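Local coordinates for DUF327 domain-containing protein (Thermotoga maritima MSB8, PDB 2P61) that is of unknown function, belonging to the DUF327 family and folding, in its modelled part, into a largely helical chain, at residues N118-D123 and E143-L148; E126-M129 and T135-L138; E50-E55 and L87-K92. All coordinates share one frame; numbering follows the deposited sequence. Where two conformers were deposited one is given.

Contact 1 (N118-D123 and E143-L148); sequences NEKLMD and EEINGL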
ATOM      1  N   ASN A 118       7.770  -3.949  -3.327  1.00 67.35           N
ATOM      2  CA  ASN A 118       8.859  -4.216  -2.431  1.00 66.08           C
ATOM      3  C   ASN A 118      10.143  -3.823  -3.120  1.00 65.76           C
ATOM      4  O   ASN A 118      10.990  -3.251  -2.491  1.00 67.53           O
ATOM      5  CB  ASN A 118       8.866  -5.679  -1.943  1.00 66.94           C
ATOM      6  CG  ASN A 118       7.572  -6.091  -1.172  1.00 67.29           C
ATOM      7  OD1 ASN A 118       7.092  -5.402  -0.288  1.00 66.78           O
ATOM      8  ND2 ASN A 118       7.035  -7.257  -1.520  1.00 72.08           N
ATOM      9  N   GLU A 119      10.330  -4.047  -4.409  1.00 65.97           N
ATOM     10  CA  GLU A 119      11.604  -3.580  -4.997  1.00 66.77           C
ATOM     11  C   GLU A 119      11.745  -2.076  -4.806  1.00 65.89           C
ATOM     12  O   GLU A 119      12.840  -1.594  -4.569  1.00 65.25           O
ATOM     13  CB  GLU A 119      11.726  -3.872  -6.482  1.00 67.37           C
ATOM     14  CG  GLU A 119      12.363  -5.181  -6.846  1.00 77.44           C
ATOM     15  CD  GLU A 119      13.920  -5.106  -6.989  1.00 87.46           C
ATOM     16  OE1 GLU A 119      14.434  -4.558  -8.044  1.00 88.64           O
ATOM     17  OE2 GLU A 119      14.599  -5.631  -6.040  1.00 85.74           O
ATOM     18  N   LYS A 120      10.636  -1.337  -4.934  1.00 64.96           N
ATOM     19  CA  LYS A 120      10.722   0.104  -5.018  1.00 65.21           C
ATOM     20  C   LYS A 120      10.914   0.616  -3.627  1.00 64.36           C
ATOM     21  O   LYS A 120      11.721   1.503  -3.397  1.00 64.33           O
ATOM     22  CB  LYS A 120       9.467   0.725  -5.648  1.00 66.37           C
ATOM     23  CG  LYS A 120       9.038   0.056  -6.891  1.00 67.87           C
ATOM     24  CD  LYS A 120       9.551   0.828  -8.024  1.00 76.30           C
ATOM     25  CE  LYS A 120      10.750   0.180  -8.768  1.00 80.80           C
ATOM     26  NZ  LYS A 120      10.961   1.035 -10.031  1.00 82.57           N
ATOM     27  N   LEU A 121      10.176   0.043  -2.695  1.00 64.15           N
ATOM     28  CA  LEU A 121      10.478   0.203  -1.280  1.00 62.95           C
ATOM     29  C   LEU A 121      11.908  -0.102  -0.990  1.00 63.13           C
ATOM     30  O   LEU A 121      12.471   0.612  -0.181  1.00 64.77           O
ATOM     31  CB  LEU A 121       9.576  -0.621  -0.407  1.00 62.71           C
ATOM     32  CG  LEU A 121       8.116  -0.154  -0.236  1.00 60.59           C
ATOM     33  CD1 LEU A 121       7.434  -1.058   0.775  1.00 52.43           C
ATOM     34  CD2 LEU A 121       8.146   1.240   0.303  1.00 58.47           C
ATOM     35  N   MET A 122      12.566  -1.071  -1.637  1.00 62.57           N
ATOM     36  CA  MET A 122      13.980  -1.268  -1.308  0.50 62.81           C
ATOM     37  C   MET A 122      14.910  -0.260  -2.035  1.00 64.25           C
ATOM     38  O   MET A 122      15.921   0.183  -1.473  1.00 64.82           O
ATOM     39  CB  MET A 122      14.404  -2.734  -1.456  0.50 62.72           C
ATOM     40  CG  MET A 122      15.928  -3.091  -1.210  0.50 61.64           C
ATOM     41  SD  MET A 122      16.661  -2.764   0.421  0.50 54.13           S
ATOM     42  CE  MET A 122      15.442  -3.645   1.371  0.50 52.75           C
ATOM     43  N   ASP A 123      14.575   0.151  -3.265  1.00 64.47           N
ATOM     44  CA  ASP A 123      15.257   1.241  -3.901  1.00 63.98           C
ATOM     45  C   ASP A 123      15.112   2.479  -3.038  1.00 63.51           C
ATOM     46  O   ASP A 123      16.086   3.104  -2.739  1.00 64.29           O
ATOM     47  CB  ASP A 123      14.737   1.486  -5.326  1.00 64.38           C
ATOM     48  CG  ASP A 123      14.984   0.298  -6.251  1.00 68.08           C
ATOM     49  OD1 ASP A 123      15.777  -0.596  -5.872  1.00 71.93           O
ATOM     50  OD2 ASP A 123      14.407   0.236  -7.371  1.00 72.97           O
ATOM     51  N   GLU A 143       4.622   8.850  -5.911  1.00 64.04           N
ATOM     52  CA  GLU A 143       3.498   8.776  -6.778  1.00 62.72           C
ATOM     53  C   GLU A 143       3.495   7.401  -7.420  1.00 63.13           C
ATOM     54  O   GLU A 143       2.450   6.726  -7.535  1.00 64.41           O
ATOM     55  CB  GLU A 143       3.558   9.914  -7.801  1.00 63.56           C
ATOM     56  CG  GLU A 143       3.030  11.178  -7.129  1.00 65.08           C
ATOM     57  CD  GLU A 143       3.489  12.469  -7.719  1.00 67.99           C
ATOM     58  OE1 GLU A 143       4.398  12.397  -8.629  1.00 63.87           O
ATOM     59  OE2 GLU A 143       2.892  13.531  -7.249  1.00 65.74           O
ATOM     60  N   GLU A 144       4.669   6.944  -7.799  1.00 61.52           N
ATOM     61  CA  GLU A 144       4.776   5.687  -8.461  1.00 63.13           C
ATOM     62  C   GLU A 144       4.374   4.520  -7.558  1.00 63.28           C
ATOM     63  O   GLU A 144       3.603   3.696  -8.011  1.00 65.87           O
ATOM     64  CB  GLU A 144       6.164   5.532  -9.112  1.00 62.33           C
ATOM     65  CG  GLU A 144       6.705   4.109  -9.207  1.00 66.45           C
ATOM     66  CD  GLU A 144       8.017   3.999 -10.080  1.00 68.44           C
ATOM     67  OE1 GLU A 144       9.166   4.364  -9.594  1.00 68.41           O
ATOM     68  OE2 GLU A 144       7.862   3.489 -11.235  1.00 72.50           O
ATOM     69  N   ILE A 145       4.839   4.431  -6.302  1.00 61.81           N
ATOM     70  CA  ILE A 145       4.406   3.355  -5.410  1.00 59.83           C
ATOM     71  C   ILE A 145       2.887   3.441  -5.054  1.00 61.01           C
ATOM     72  O   ILE A 145       2.124   2.395  -5.128  1.00 61.29           O
ATOM     73  CB  ILE A 145       5.288   3.258  -4.121  1.00 60.37           C
ATOM     74  CG1 ILE A 145       6.706   2.767  -4.397  1.00 52.89           C
ATOM     75  CG2 ILE A 145       4.637   2.384  -3.016  1.00 61.43           C
ATOM     76  CD1 ILE A 145       7.604   3.422  -3.379  1.00 51.83           C
ATOM     77  N   ASN A 146       2.407   4.654  -4.706  1.00 60.51           N
ATOM     78  CA  ASN A 146       0.944   4.856  -4.673  1.00 59.48           C
ATOM     79  C   ASN A 146       0.261   4.358  -5.966  1.00 60.27           C
ATOM     80  O   ASN A 146      -0.802   3.768  -5.929  1.00 61.57           O
ATOM     81  CB  ASN A 146       0.659   6.287  -4.469  1.00 58.33           C
ATOM     82  CG  ASN A 146       1.221   6.794  -3.152  1.00 59.06           C
ATOM     83  OD1 ASN A 146       1.987   6.051  -2.446  1.00 58.78           O
ATOM     84  ND2 ASN A 146       0.905   8.069  -2.807  1.00 57.44           N
ATOM     85  N   GLY A 147       0.879   4.595  -7.129  1.00 61.22           N
ATOM     86  CA  GLY A 147       0.178   4.350  -8.372  1.00 59.93           C
ATOM     87  C   GLY A 147      -0.146   2.910  -8.270  1.00 59.34           C
ATOM     88  O   GLY A 147      -1.260   2.539  -8.481  1.00 60.72           O
ATOM     89  N   LEU A 148       0.831   2.126  -7.839  1.00 58.97           N
ATOM     90  CA  LEU A 148       0.734   0.659  -7.828  1.00 60.80           C
ATOM     91  C   LEU A 148      -0.185   0.119  -6.742  1.00 61.83           C
ATOM     92  O   LEU A 148      -0.756  -0.965  -6.868  1.00 62.32           O
ATOM     93  CB  LEU A 148       2.107   0.001  -7.629  1.00 60.55           C
ATOM     94  CG  LEU A 148       3.216   0.292  -8.660  1.00 56.71           C
ATOM     95  CD1 LEU A 148       4.517  -0.295  -8.097  1.00 53.79           C
ATOM     96  CD2 LEU A 148       2.847  -0.319  -9.931  1.00 45.92           C
TER

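Contact 2 (E126-M129 and T135-L138); sequences EKIM and TINL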
ATOM      1  N   GLU A 126      17.182   2.358   0.203  1.00 67.21           N
ATOM      2  CA  GLU A 126      18.621   2.316  -0.037  1.00 69.69           C
ATOM      3  C   GLU A 126      19.151   3.743  -0.247  1.00 69.50           C
ATOM      4  O   GLU A 126      20.311   4.021  -0.043  1.00 69.96           O
ATOM      5  CB  GLU A 126      18.917   1.453  -1.249  1.00 68.22           C
ATOM      6  CG  GLU A 126      20.307   1.036  -1.437  1.00 70.61           C
ATOM      7  CD  GLU A 126      20.493   0.180  -2.719  1.00 73.66           C
ATOM      8  OE1 GLU A 126      20.656   0.759  -3.836  1.00 79.52           O
ATOM      9  OE2 GLU A 126      20.486  -1.075  -2.602  1.00 78.55           O
ATOM     10  N   LYS A 127      18.279   4.659  -0.618  1.00 70.25           N
ATOM     11  CA  LYS A 127      18.708   5.926  -1.197  1.00 70.09           C
ATOM     12  C   LYS A 127      18.584   7.007  -0.126  1.00 69.23           C
ATOM     13  O   LYS A 127      19.407   7.902  -0.026  1.00 70.67           O
ATOM     14  CB  LYS A 127      17.849   6.193  -2.432  1.00 70.44           C
ATOM     15  CG  LYS A 127      18.615   6.682  -3.574  1.00 72.79           C
ATOM     16  CD  LYS A 127      18.103   6.192  -4.906  1.00 78.77           C
ATOM     17  CE  LYS A 127      19.155   6.590  -6.045  1.00 84.01           C
ATOM     18  NZ  LYS A 127      19.860   7.964  -5.799  1.00 81.30           N
ATOM     19  N   ILE A 128      17.567   6.914   0.702  1.00 68.11           N
ATOM     20  CA  ILE A 128      17.591   7.597   1.972  1.00 68.59           C
ATOM     21  C   ILE A 128      18.862   7.242   2.857  1.00 70.14           C
ATOM     22  O   ILE A 128      19.411   8.075   3.568  1.00 70.87           O
ATOM     23  CB  ILE A 128      16.311   7.198   2.758  1.00 67.65           C
ATOM     24  CG1 ILE A 128      15.069   7.829   2.138  1.00 63.48           C
ATOM     25  CG2 ILE A 128      16.472   7.420   4.292  1.00 65.16           C
ATOM     26  CD1 ILE A 128      13.914   7.776   3.059  1.00 58.57           C
ATOM     27  N   MET A 129      19.288   5.994   2.854  1.00 70.95           N
ATOM     28  CA  MET A 129      20.314   5.588   3.756  1.00 72.00           C
ATOM     29  C   MET A 129      21.650   6.084   3.262  1.00 71.54           C
ATOM     30  O   MET A 129      22.405   6.604   4.033  1.00 72.89           O
ATOM     31  CB  MET A 129      20.246   4.072   4.018  1.00 71.91           C
ATOM     32  CG  MET A 129      19.416   3.662   5.335  1.00 70.91           C
ATOM     33  SD  MET A 129      19.538   1.888   5.189  1.00 78.30           S
ATOM     34  CE  MET A 129      18.157   1.311   6.251  1.00 76.66           C
ATOM     35  N   THR A 135      19.477  13.113  -5.926  1.00 70.39           N
ATOM     36  CA  THR A 135      18.929  12.282  -7.044  1.00 68.42           C
ATOM     37  C   THR A 135      17.739  11.433  -6.609  1.00 66.42           C
ATOM     38  O   THR A 135      16.992  10.923  -7.408  1.00 66.58           O
ATOM     39  CB  THR A 135      19.996  11.391  -7.659  1.00 70.28           C
ATOM     40  OG1 THR A 135      20.734  10.687  -6.631  1.00 70.81           O
ATOM     41  CG2 THR A 135      20.990  12.275  -8.452  1.00 72.81           C
ATOM     42  N   ILE A 136      17.494  11.347  -5.314  1.00 64.83           N
ATOM     43  CA  ILE A 136      16.439  10.514  -4.859  1.00 62.15           C
ATOM     44  C   ILE A 136      15.246  10.711  -5.713  1.00 62.82           C
ATOM     45  O   ILE A 136      14.809   9.740  -6.281  1.00 65.79           O
ATOM     46  CB  ILE A 136      16.171  10.545  -3.354  1.00 61.17           C
ATOM     47  CG1 ILE A 136      15.271   9.343  -2.972  1.00 61.72           C
ATOM     48  CG2 ILE A 136      15.544  11.767  -2.933  1.00 58.09           C
ATOM     49  CD1 ILE A 136      15.241   9.038  -1.496  1.00 57.62           C
ATOM     50  N   ASN A 137      14.715  11.929  -5.874  1.00 62.80           N
ATOM     51  CA  ASN A 137      13.389  12.092  -6.520  1.00 61.52           C
ATOM     52  C   ASN A 137      12.263  11.459  -5.732  1.00 60.16           C
ATOM     53  O   ASN A 137      11.449  10.705  -6.296  1.00 60.69           O
ATOM     54  CB  ASN A 137      13.347  11.524  -7.959  1.00 62.09           C
ATOM     55  CG  ASN A 137      14.124  12.356  -8.932  1.00 63.24           C
ATOM     56  OD1 ASN A 137      14.273  13.555  -8.795  1.00 68.32           O
ATOM     57  ND2 ASN A 137      14.636  11.720  -9.910  1.00 68.79           N
ATOM     58  N   LEU A 138      12.179  11.836  -4.469  1.00 57.83           N
ATOM     59  CA  LEU A 138      11.256  11.232  -3.543  1.00 58.01           C
ATOM     60  C   LEU A 138       9.761  11.435  -3.775  1.00 59.67           C
ATOM     61  O   LEU A 138       9.037  10.494  -3.590  1.00 62.71           O
ATOM     62  CB  LEU A 138      11.611  11.619  -2.107  1.00 57.55           C
ATOM     63  CG  LEU A 138      10.806  11.044  -0.949  1.00 59.10           C
ATOM     64  CD1 LEU A 138      10.871   9.533  -0.872  1.00 55.23           C
ATOM     65  CD2 LEU A 138      11.349  11.671   0.341  1.00 54.87           C
TER

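Contact 3 (E50-E55 and L87-K92); sequences EKLLEE and LKLIEK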
ATOM      1  N   GLU A  50     -14.511  -3.676   3.638  1.00 79.39           N
ATOM      2  CA  GLU A  50     -14.444  -2.521   2.740  1.00 79.96           C
ATOM      3  C   GLU A  50     -14.055  -1.142   3.338  1.00 79.66           C
ATOM      4  O   GLU A  50     -13.394  -0.340   2.658  1.00 79.34           O
ATOM      5  CB  GLU A  50     -15.789  -2.364   2.041  1.00 80.48           C
ATOM      6  CG  GLU A  50     -15.910  -3.036   0.702  1.00 83.40           C
ATOM      7  CD  GLU A  50     -14.811  -4.024   0.411  1.00 85.72           C
ATOM      8  OE1 GLU A  50     -13.936  -3.698  -0.417  1.00 83.48           O
ATOM      9  OE2 GLU A  50     -14.838  -5.128   1.000  1.00 91.15           O
ATOM     10  N   LYS A  51     -14.484  -0.859   4.568  1.00 79.14           N
ATOM     11  CA  LYS A  51     -14.103   0.385   5.280  1.00 79.40           C
ATOM     12  C   LYS A  51     -12.714   0.292   5.872  1.00 77.18           C
ATOM     13  O   LYS A  51     -11.954   1.287   5.918  1.00 76.48           O
ATOM     14  CB  LYS A  51     -15.112   0.770   6.392  1.00 80.21           C
ATOM     15  CG  LYS A  51     -14.464   1.417   7.653  1.00 81.62           C
ATOM     16  CD  LYS A  51     -15.426   2.390   8.409  1.00 83.07           C
ATOM     17  CE  LYS A  51     -14.977   2.768   9.891  1.00 85.44           C
ATOM     18  NZ  LYS A  51     -14.570   1.608  10.758  1.00 86.88           N
ATOM     19  N   LEU A  52     -12.394  -0.907   6.343  1.00 75.37           N
ATOM     20  CA  LEU A  52     -11.040  -1.190   6.755  1.00 73.41           C
ATOM     21  C   LEU A  52     -10.068  -0.960   5.604  1.00 72.68           C
ATOM     22  O   LEU A  52      -9.061  -0.316   5.783  1.00 71.74           O
ATOM     23  CB  LEU A  52     -10.904  -2.601   7.259  1.00 72.53           C
ATOM     24  CG  LEU A  52     -10.954  -2.890   8.748  1.00 72.40           C
ATOM     25  CD1 LEU A  52      -9.950  -4.021   8.867  1.00 75.87           C
ATOM     26  CD2 LEU A  52     -10.569  -1.754   9.698  1.00 67.56           C
ATOM     27  N   LEU A  53     -10.401  -1.490   4.441  1.00 73.21           N
ATOM     28  CA  LEU A  53      -9.522  -1.528   3.282  1.00 74.67           C
ATOM     29  C   LEU A  53      -9.319  -0.137   2.634  1.00 76.13           C
ATOM     30  O   LEU A  53      -8.187   0.256   2.337  1.00 77.04           O
ATOM     31  CB  LEU A  53     -10.072  -2.509   2.269  1.00 73.37           C
ATOM     32  CG  LEU A  53      -9.395  -2.693   0.911  1.00 73.86           C
ATOM     33  CD1 LEU A  53      -7.934  -3.243   0.905  1.00 66.57           C
ATOM     34  CD2 LEU A  53     -10.330  -3.582   0.097  1.00 70.72           C
ATOM     35  N   GLU A  54     -10.407   0.592   2.432  1.00 76.89           N
ATOM     36  CA  GLU A  54     -10.378   2.015   2.114  1.00 77.54           C
ATOM     37  C   GLU A  54      -9.495   2.796   3.030  1.00 78.14           C
ATOM     38  O   GLU A  54      -8.559   3.422   2.556  1.00 79.89           O
ATOM     39  CB  GLU A  54     -11.759   2.532   2.271  1.00 78.41           C
ATOM     40  CG  GLU A  54     -12.107   3.896   1.835  1.00 80.40           C
ATOM     41  CD  GLU A  54     -13.601   4.027   2.061  1.00 85.66           C
ATOM     42  OE1 GLU A  54     -14.040   4.212   3.250  1.00 83.93           O
ATOM     43  OE2 GLU A  54     -14.331   3.814   1.067  1.00 86.45           O
ATOM     44  N   GLU A  55      -9.772   2.767   4.332  1.00 77.96           N
ATOM     45  CA  GLU A  55      -8.912   3.416   5.327  1.00 77.68           C
ATOM     46  C   GLU A  55      -7.447   3.054   5.171  1.00 75.08           C
ATOM     47  O   GLU A  55      -6.604   3.786   5.607  1.00 77.43           O
ATOM     48  CB  GLU A  55      -9.340   3.039   6.757  1.00 76.97           C
ATOM     49  CG  GLU A  55     -10.527   3.816   7.330  1.00 81.16           C
ATOM     50  CD  GLU A  55     -11.147   3.176   8.624  1.00 83.69           C
ATOM     51  OE1 GLU A  55     -10.401   2.549   9.459  1.00 87.96           O
ATOM     52  OE2 GLU A  55     -12.405   3.287   8.771  1.00 88.72           O
ATOM     53  N   LEU A  87      -1.296  -4.438   2.065  1.00 65.29           N
ATOM     54  CA  LEU A  87      -1.122  -5.730   1.286  1.00 67.83           C
ATOM     55  C   LEU A  87      -1.816  -7.032   1.911  1.00 68.71           C
ATOM     56  O   LEU A  87      -2.168  -7.970   1.184  1.00 68.39           O
ATOM     57  CB  LEU A  87       0.374  -5.985   0.911  1.00 64.25           C
ATOM     58  CG  LEU A  87       1.011  -4.919   0.015  1.00 66.18           C
ATOM     59  CD1 LEU A  87       2.445  -5.077  -0.356  1.00 65.36           C
ATOM     60  CD2 LEU A  87       0.241  -4.790  -1.347  1.00 68.90           C
ATOM     61  N   LYS A  88      -1.970  -7.055   3.244  1.00 70.05           N
ATOM     62  CA  LYS A  88      -2.742  -8.072   3.966  1.00 70.98           C
ATOM     63  C   LYS A  88      -4.212  -7.984   3.545  1.00 71.14           C
ATOM     64  O   LYS A  88      -4.803  -8.950   3.068  1.00 72.20           O
ATOM     65  CB  LYS A  88      -2.593  -7.856   5.494  1.00 70.98           C
ATOM     66  CG  LYS A  88      -1.215  -8.335   5.995  1.00 72.85           C
ATOM     67  CD  LYS A  88      -0.953  -8.157   7.532  1.00 73.84           C
ATOM     68  CE  LYS A  88       0.625  -8.283   7.804  1.00 78.04           C
ATOM     69  NZ  LYS A  88       1.081  -7.660   9.171  1.00 82.09           N
ATOM     70  N   LEU A  89      -4.810  -6.815   3.692  1.00 70.52           N
ATOM     71  CA  LEU A  89      -6.205  -6.720   3.404  1.00 70.26           C
ATOM     72  C   LEU A  89      -6.541  -7.112   1.987  1.00 71.19           C
ATOM     73  O   LEU A  89      -7.376  -7.955   1.826  1.00 71.98           O
ATOM     74  CB  LEU A  89      -6.748  -5.360   3.772  1.00 69.97           C
ATOM     75  CG  LEU A  89      -6.807  -5.103   5.274  1.00 70.07           C
ATOM     76  CD1 LEU A  89      -6.380  -3.612   5.564  1.00 68.90           C
ATOM     77  CD2 LEU A  89      -8.221  -5.407   5.736  1.00 67.99           C
ATOM     78  N   ILE A  90      -5.899  -6.531   0.966  1.00 72.37           N
ATOM     79  CA  ILE A  90      -6.136  -6.905  -0.442  1.00 72.65           C
ATOM     80  C   ILE A  90      -5.828  -8.374  -0.765  1.00 75.17           C
ATOM     81  O   ILE A  90      -6.555  -8.949  -1.570  1.00 75.13           O
ATOM     82  CB  ILE A  90      -5.367  -5.997  -1.479  1.00 72.43           C
ATOM     83  CG1 ILE A  90      -6.133  -5.877  -2.808  1.00 68.47           C
ATOM     84  CG2 ILE A  90      -3.927  -6.489  -1.708  1.00 71.52           C
ATOM     85  CD1 ILE A  90      -7.154  -4.746  -2.843  1.00 60.66           C
ATOM     86  N   GLU A  91      -4.780  -8.969  -0.183  1.00 77.50           N
ATOM     87  CA  GLU A  91      -4.599 -10.418  -0.293  1.00 81.57           C
ATOM     88  C   GLU A  91      -5.904 -11.105   0.030  1.00 83.61           C
ATOM     89  O   GLU A  91      -6.458 -11.784  -0.849  1.00 83.98           O
ATOM     90  CB  GLU A  91      -3.555 -10.973   0.674  1.00 81.56           C
ATOM     91  CG  GLU A  91      -2.322 -11.484  -0.036  1.00 88.37           C
ATOM     92  CD  GLU A  91      -1.595 -12.615   0.716  1.00 95.56           C
ATOM     93  OE1 GLU A  91      -2.273 -13.486   1.351  1.00 96.54           O
ATOM     94  OE2 GLU A  91      -0.334 -12.635   0.621  1.00 96.35           O
ATOM     95  N   LYS A  92      -6.388 -10.911   1.279  1.00 84.86           N
ATOM     96  CA  LYS A  92      -7.633 -11.488   1.741  1.00 86.16           C
ATOM     97  C   LYS A  92      -8.694 -11.302   0.686  1.00 86.95           C
ATOM     98  O   LYS A  92      -9.187 -12.256   0.156  1.00 88.15           O
ATOM     99  CB  LYS A  92      -8.070 -10.934   3.100  1.00 85.92           C
ATOM    100  CG  LYS A  92      -7.140 -11.312   4.277  1.00 86.12           C
ATOM    101  CD  LYS A  92      -7.845 -11.105   5.663  1.00 88.30           C
ATOM    102  CE  LYS A  92      -6.825 -10.843   6.875  1.00 90.55           C
ATOM    103  NZ  LYS A  92      -7.357  -9.929   8.030  1.00 88.20           N
TER

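Contact 1 (N118-D123 and E143-L148)
K120 lays the base of its side chain over I145, its CB 3.7 Å from I145 CG1 and slightly farther from the terminal methyl, CD1. Beyond CB the lysine swings away from the isoleucine: CG stands anti to the carbonyl carbon (chi1 -48°), and bends at the next two torsions carry the chain out to E144. There the two side chains cross at about a right angle. K120 NZ comes within 3.8 Å of E144 OE1, a long salt bridge, with OE2 hardly more distant. These residues join helices 105-129 and 138-153, consecutive in the chain, as an antiparallel helical hairpin; the local axes run at 162° to each other and approach to 10.5 Å. On the inner side of the pair, L121 CD2 faces I145 CD1 at 4.3 Å, a looser apolar contact. Y79 and I83 of helix 73-95 touch both L121 and I145, and L124 also packs on I145. Replacing K120 by an alanine keeps CB against I145, but the carboxylate of E144 would probably lose its charged mate and the aliphatic chain crossing it. Next to I145, N146 OD1 turns toward helix 73-95 and is hydrogen-bonded to Y79 OH.

Contact 2 (E126-M129 and T135-L138)
K127 NZ lies 3.0 Å from T135 OG1 and forms a salt bridge with E132 OE1, from the connection between the two segments. The lysine and threonine side chains cross at about a right angle, and the hydroxyl is the branch of T135 that meets the ammonium group, with T135 CB 3.9 Å from the same NZ. Bends at chi2 and chi4 bring the amine round to this pair.

Nearer its backbone K127 does apolar work. Its CB rests 4.0 Å from I136 CD1, with I136 CG1 almost as near. I136 CD1 also reaches I128, meeting its CG1 at 3.8 Å and lying close to its backbone nitrogen. I136 reaches this position with CG1 anti to the backbone N (chi1 -165°), which extends the longer branch to K127 CB and to the N and CG1 of I128. The side chains of I128 and I136 meet at a slant, and W133 of the loop touches I128 as well.

The pair closes the turn of a helical hairpin: residues 126-129 end helix 105-129, and T135 and I136 lead back into helix 138-153. N137 holds the N-cap position of that second helix with phi +64° and psi +53°, in the left-handed region, yet its side chain makes no capping bond. Separately, the carbonyl oxygen of I136 accepts a hydrogen bond from R141 NE, about one turn into the helix.

Chemically the closure is split in two. An apolar inner layer is centred on buried I136, while on the more exposed flank K127 probably has much of its charge balanced by E132, which ties the last turn of helix 105-129 to the connecting loop.

Contact 3 (E50-E55 and L87-K92)
L89 packs against both L52 and L53, the leucines by which helix 37-69 meets helix 73-95 in an antiparallel helical hairpin. The two helices follow each other in the chain, but here they splay: the local axes make an angle of 139° and come within 9.7 Å. The backbones are nearest at L53 and L89, whose CA atoms are 6.2 Å apart.

Across the two segments the interaction is apolar. L89 points toward helix 37-69 with CG anti to its carbonyl carbon (chi1 -70°), and its CD2 methyl meets L52 CD1 at 3.8 Å. These two leucines cross at about a right angle, and L89 CD2 also approaches L52 CB. L53 comes in differently. It runs alongside L89 in the opposite direction and sets CD1 against L89 CB, again at 3.8 Å. F49 and A56 of helix 37-69 also touch L89, extending its apolar surroundings along that helix. On the bundle side, Y153 of helix 138-153 packs on L53, and L110 of helix 105-129 packs on I90, so each of the other two helices reaches this face of the hairpin.

Two charged pairs lie beside the leucine cluster. E50 OE1 forms a salt bridge with K93 NZ, a second, polar tie between the same two helices, just beyond residues 87-92. K88 NZ has a long, weak ion pair with E85 OE2, within its own helix.

The inner edge of the apolar patch is formed by L53 CD1, which, besides L89, reaches the backbone nitrogen I90 N at 3.9 Å and the methyl I90 CD1 at 4.1 Å.

Overall arrangement
Contact 3 comes first along the chain and joins helices 37-69 and 73-95. Contact 1 follows in series, joining helices 105-129 and 138-153, and contact 2 is nested inside its loop at the turn between those helices. Contacts 1 and 2 share helix 105-129, and their centres are about 12 Å apart. Contacts 1 and 3 lie on opposite sides of the chain's centre, about 18 Å between centres, with nearest atoms about 5 Å apart. Contact 2 is about 28 Å from contact 3, centre to centre. Two successive helical hairpins, one joined at contact 3 and the other at contacts 1 and 2, thus build a single all-helical body of unknown function.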